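PDB 3GLD: pilin from Streptococcus pyogenes serotype M1, which forms the shaft of the pilus as a stack of covalently linked subunits, which the bacterium needs for host-cell adhesion, aggregation and biofilm formation. Local coordinates for residues F39-E44 against V102-I107. The protein carries 2 engineered substitutions. Numbering follows the deposited sequence.
Sequences FTFKIE and VTAEKI. Engineered in segment 102-107: Ala104 (natural residue Glu).
Residues 39-44 and 102-104 run antiparallel as neighbouring strands of one sheet, their axes 4.7 Å apart and their directions at 156°. Lys42 and Thr103 form the hydrogen-bonded pair: Lys42 N reaches Thr103 O at 2.8 Å, almost straight, and Thr103 N returns a bond to Lys42 O, both donors lying in the carbonyl planes. Two residues along, Glu105 N donates a hydrogen bond to Thr40 O at 2.8 Å, but from above the carbonyl plane and more bent, at 144°. Non-hydrogen-bonded pairs on either side of Lys42-Thr103, Phe41 with Ala104 and Ile43 with Val102, send their side chains to the buried face. There Ile43, with CG1 anti to the backbone N, crosses Val102 obliquely, CD1 lying 3.7 Å from Val102 CG2; beta-branched, apolar residues suit both the extended backbone and the core, where each touches Phe85. Phe41 brings CD1 within 3.9 Å of CB of Ala104, an engineered residue replacing the glutamate that autocatalyses the Lys23-Asn155 isopeptide cross-link. Phe153 adjoins both, and Phe39, two residues earlier, makes a cation-pi contact with Lys23.

The opposite side carries polar side chains that meet largely through carbon. Thr40, beta-branched as suits a strand, lies alongside Glu105, methyl CG2 against CG. Lys42, bent at chi3, sets CE 3.6 Å from Thr103 OG1 and CD 3.5 Å from OE2 of Glu105, whose own bend at chi2 turns the carboxylate toward the lysine. Thr103 holds OG1 between backbone N and carbonyl carbon (chi1 53°), where it hydrogen-bonds a water that donates to Lys42 O, that oxygen's second partner. Lys42 NZ has a long salt bridge to Glu44 OE1 and lies 4.0 Å from Glu105 OE2, beyond salt-bridge range; two carboxylates so near would be expected to stabilise its positive charge.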
loop_
_atom_site.group_PDB
_atom_site.type_symbol
_atom_site.label_atom_id
_atom_site.label_comp_id
_atom_site.label_asym_id
_atom_site.label_seq_id
_atom_site.Cartn_x
_atom_site.Cartn_y
_atom_site.Cartn_z
ATOM N N PHE A 39 2.940 -6.689 7.480
ATOM C CA PHE A 39 3.021 -7.772 6.511
ATOM C C PHE A 39 3.815 -8.911 7.156
ATOM O O PHE A 39 4.838 -8.662 7.806
ATOM C CB PHE A 39 3.688 -7.320 5.207
ATOM C CG PHE A 39 2.899 -6.296 4.453
ATOM C CD1 PHE A 39 1.753 -6.658 3.756
ATOM C CD2 PHE A 39 3.269 -4.951 4.488
ATOM C CE1 PHE A 39 1.000 -5.698 3.090
ATOM C CE2 PHE A 39 2.529 -3.983 3.817
ATOM C CZ PHE A 39 1.402 -4.358 3.109
ATOM N N THR A 40 3.329 -10.139 6.974
ATOM C CA THR A 40 3.834 -11.302 7.672
ATOM C C THR A 40 4.459 -12.283 6.673
ATOM O O THR A 40 3.990 -12.432 5.531
ATOM C CB THR A 40 2.727 -11.994 8.507
ATOM O OG1 THR A 40 2.326 -11.120 9.562
ATOM C CG2 THR A 40 3.242 -13.291 9.170
ATOM N N PHE A 41 5.525 -12.942 7.120
ATOM C CA PHE A 41 6.252 -13.894 6.284
ATOM C C PHE A 41 6.421 -15.162 7.067
ATOM O O PHE A 41 6.628 -15.128 8.277
ATOM C CB PHE A 41 7.604 -13.315 5.838
ATOM C CG PHE A 41 7.502 -11.894 5.336
ATOM C CD1 PHE A 41 7.102 -11.629 4.036
ATOM C CD2 PHE A 41 7.774 -10.822 6.187
ATOM C CE1 PHE A 41 6.979 -10.321 3.588
ATOM C CE2 PHE A 41 7.656 -9.513 5.744
ATOM C CZ PHE A 41 7.257 -9.267 4.439
ATOM N N LYS A 42 6.305 -16.280 6.359
ATOM C CA LYS A 42 6.322 -17.596 6.946
ATOM C C LYS A 42 7.481 -18.397 6.354
ATOM O O LYS A 42 7.771 -18.306 5.148
ATOM C CB LYS A 42 5.000 -18.303 6.618
ATOM C CG LYS A 42 4.796 -19.684 7.253
ATOM C CD LYS A 42 3.440 -20.328 6.845
ATOM C CE LYS A 42 3.400 -20.736 5.374
ATOM N NZ LYS A 42 2.211 -21.616 5.098
ATOM N N ILE A 43 8.129 -19.175 7.215
ATOM C CA ILE A 43 9.093 -20.205 6.783
ATOM C C ILE A 43 8.622 -21.564 7.279
ATOM O O ILE A 43 8.234 -21.704 8.436
ATOM C CB ILE A 43 10.528 -19.931 7.305
ATOM C CG1 ILE A 43 11.523 -20.943 6.719
ATOM C CG2 ILE A 43 10.570 -19.981 8.815
ATOM C CD1 ILE A 43 12.937 -20.415 6.585
ATOM N N GLU A 44 8.648 -22.558 6.392
ATOM C CA GLU A 44 8.299 -23.927 6.757
ATOM C C GLU A 44 9.265 -24.930 6.111
ATOM O O GLU A 44 9.864 -24.633 5.069
ATOM C CB GLU A 44 6.866 -24.250 6.336
ATOM C CG GLU A 44 6.546 -23.882 4.903
ATOM C CD GLU A 44 5.153 -24.310 4.477
ATOM O OE1 GLU A 44 4.327 -24.666 5.348
ATOM O OE2 GLU A 44 4.882 -24.296 3.260
ATOM N N VAL A 102 9.949 -20.171 1.959
ATOM C CA VAL A 102 9.590 -18.894 2.557
ATOM C C VAL A 102 8.529 -18.214 1.684
ATOM O O VAL A 102 8.742 -18.048 0.479
ATOM C CB VAL A 102 10.804 -17.972 2.672
ATOM C CG1 VAL A 102 10.385 -16.567 3.164
ATOM C CG2 VAL A 102 11.840 -18.583 3.618
ATOM N N THR A 103 7.406 -17.843 2.303
ATOM C CA THR A 103 6.282 -17.200 1.604
ATOM C C THR A 103 5.788 -15.962 2.374
ATOM O O THR A 103 6.085 -15.794 3.564
ATOM C CB THR A 103 5.097 -18.165 1.379
ATOM O OG1 THR A 103 4.715 -18.764 2.625
ATOM C CG2 THR A 103 5.455 -19.267 0.359
ATOM N N ALA A 104 5.069 -15.091 1.673
ATOM C CA ALA A 104 4.430 -13.933 2.302
ATOM C C ALA A 104 2.996 -14.309 2.580
ATOM O O ALA A 104 2.287 -14.754 1.669
ATOM C CB ALA A 104 4.498 -12.721 1.386
ATOM N N GLU A 105 2.582 -14.174 3.837
ATOM C CA GLU A 105 1.189 -14.394 4.224
ATOM C C GLU A 105 0.243 -13.361 3.605
ATOM O O GLU A 105 0.619 -12.194 3.429
ATOM C CB GLU A 105 1.039 -14.346 5.741
ATOM C CG GLU A 105 1.587 -15.555 6.456
ATOM C CD GLU A 105 0.670 -16.764 6.379
ATOM O OE1 GLU A 105 -0.524 -16.650 6.758
ATOM O OE2 GLU A 105 1.158 -17.840 5.955
ATOM N N LYS A 106 -0.977 -13.789 3.278
ATOM C CA LYS A 106 -2.014 -12.865 2.767
ATOM C C LYS A 106 -3.415 -13.168 3.329
ATOM O O LYS A 106 -4.303 -13.609 2.604
ATOM C CB LYS A 106 -2.014 -12.809 1.224
ATOM C CG LYS A 106 -2.140 -14.158 0.510
ATOM C CD LYS A 106 -2.925 -14.038 -0.808
ATOM C CE LYS A 106 -2.016 -13.729 -1.996
ATOM N NZ LYS A 106 -2.796 -13.468 -3.257
ATOM N N ILE A 107 -3.602 -12.900 4.619
ATOM C CA ILE A 107 -4.817 -13.291 5.341
ATOM C C ILE A 107 -5.712 -12.100 5.703
ATOM O O ILE A 107 -6.906 -12.105 5.386
ATOM C CB ILE A 107 -4.493 -14.176 6.604
ATOM C CG1 ILE A 107 -5.753 -14.415 7.455
ATOM C CG2 ILE A 107 -3.324 -13.582 7.429
ATOM C CD1 ILE A 107 -5.675 -15.635 8.366
HETATM O O HOH W 1 6.494 -20.595 3.540
#